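Local coordinates for protein PncC family amidohydrolase (Enterobacter asburiae, PDB 6L19) that probably acts as a PncC-family amidohydrolase (competence or damage-inducible protein), as in relatives that deamidate nicotinamide mononucleotide, at residues N9-V12 with G13-T16. The protein carries 3 engineered substitutions. Numbering follows the deposited sequence.
Sequences NNTV and GELT
Thr-11 holds OG1 between its backbone N and carbonyl carbon (chi1 71°), which points the hydroxyl at the backbone N-H of Glu-14. Glu-14 in turn sends CG back beside its own N (chi1 -67°) and then runs extended, and its carboxylate arrives at the N-H of Thr-11. The result is a capping box at the start of helix 12-25. OG1 of Thr-11, the N-cap residue, accepts from Glu-14 N at 3.1 Å, while Glu-14 OE1 accepts from Thr-11 N at 2.9 Å, the two bonds about equally straight. The N-H of Thr-11 meets the carboxylate on the anti side of OE1, somewhat out of its plane. The two side chains cross at about a right angle, with Glu-14 CG 3.4 Å from Thr-11 OG1. Threonine suits the cap because its hydroxyl sits on a short stem; glutamate has the length to reach back over the first turn.

Backbone bonds carry the helix onward, Leu-15 N to Thr-11 O and Thr-16 N to Val-12 O. Asn-10 CB lies 3.8 Å from Leu-15 CD2, a small apolar contact beside the cap. Asn-10 OD1 and Glu-14 OE2 are both acceptors, 3.5 Å apart with amide and carboxylate planes turned 70°; the amide suits Asn-10 because OD1 can accept from Lys-18 NZ. Branched apolar side chains suit Val-12, which touches His-156 and Leu-159 of helix 147-165, and Leu-15, which touches His-156; Thr-16 also meets Leu-159. A hydrogen bond between His-156 NE2 and Asn-10 O ties the incoming loop to that helix.

Chemically, the box gives side-chain acceptors to the N-H groups of the N-cap residue and of Glu-14 in the first turn, before the i to i-4 pattern begins, and the negative carboxylate beside the helix start would probably be favoured by the helix dipole.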
loop_
_atom_site.group_PDB
_atom_site.type_symbol
_atom_site.label_atom_id
_atom_site.label_comp_id
_atom_site.label_asym_id
_atom_site.label_seq_id
_atom_site.Cartn_x
_atom_site.Cartn_y
_atom_site.Cartn_z
ATOM N N ASN A 9 19.297 3.326 17.520
ATOM C CA ASN A 9 19.456 1.874 17.373
ATOM C C ASN A 9 18.137 1.144 17.633
ATOM O O ASN A 9 18.020 0.301 18.527
ATOM C CB ASN A 9 20.539 1.318 18.303
ATOM C CG ASN A 9 21.773 2.185 18.361
ATOM O OD1 ASN A 9 22.533 2.271 17.397
ATOM N ND2 ASN A 9 21.991 2.819 19.509
ATOM N N ASN A 10 17.132 1.498 16.848
ATOM C CA ASN A 10 15.818 0.886 16.944
ATOM C C ASN A 10 15.527 0.110 15.668
ATOM O O ASN A 10 15.832 0.580 14.565
ATOM C CB ASN A 10 14.726 1.943 17.160
ATOM C CG ASN A 10 14.733 2.514 18.557
ATOM O OD1 ASN A 10 14.483 1.805 19.531
ATOM N ND2 ASN A 10 15.002 3.806 18.663
ATOM N N THR A 11 14.929 -1.069 15.822
ATOM C CA THR A 11 14.370 -1.751 14.674
ATOM C C THR A 11 13.120 -1.014 14.187
ATOM O O THR A 11 12.573 -0.133 14.861
ATOM C CB THR A 11 14.021 -3.201 15.018
ATOM O OG1 THR A 11 12.880 -3.233 15.890
ATOM C CG2 THR A 11 15.219 -3.916 15.679
ATOM N N VAL A 12 12.658 -1.393 12.997
ATOM C CA VAL A 12 11.422 -0.816 12.472
ATOM C C VAL A 12 10.246 -1.157 13.377
ATOM O O VAL A 12 9.363 -0.321 13.614
ATOM C CB VAL A 12 11.199 -1.285 11.023
ATOM C CG1 VAL A 12 9.781 -0.985 10.570
ATOM C CG2 VAL A 12 12.192 -0.580 10.131
ATOM N N GLY A 13 10.236 -2.372 13.936
ATOM C CA GLY A 13 9.179 -2.743 14.863
ATOM C C GLY A 13 9.193 -1.893 16.116
ATOM O O GLY A 13 8.138 -1.536 16.654
ATOM N N GLU A 14 10.385 -1.538 16.596
ATOM C CA GLU A 14 10.445 -0.626 17.733
ATOM C C GLU A 14 9.954 0.765 17.352
ATOM O O GLU A 14 9.271 1.418 18.149
ATOM C CB GLU A 14 11.863 -0.539 18.278
ATOM C CG GLU A 14 12.393 -1.819 18.911
ATOM C CD GLU A 14 13.784 -1.596 19.475
ATOM O OE1 GLU A 14 14.747 -1.565 18.664
ATOM O OE2 GLU A 14 13.899 -1.406 20.711
ATOM N N LEU A 15 10.303 1.244 16.144
ATOM C CA LEU A 15 9.874 2.585 15.733
ATOM C C LEU A 15 8.355 2.668 15.616
ATOM O O LEU A 15 7.743 3.636 16.089
ATOM C CB LEU A 15 10.533 2.983 14.403
ATOM C CG LEU A 15 12.045 3.191 14.429
ATOM C CD1 LEU A 15 12.597 3.386 13.028
ATOM C CD2 LEU A 15 12.448 4.339 15.339
ATOM N N THR A 16 7.724 1.659 15.000
ATOM C CA THR A 16 6.269 1.694 14.860
ATOM C C THR A 16 5.572 1.580 16.208
ATOM O O THR A 16 4.497 2.156 16.396
ATOM C CB THR A 16 5.762 0.593 13.920
ATOM O OG1 THR A 16 6.047 -0.698 14.467
ATOM C CG2 THR A 16 6.413 0.709 12.528
#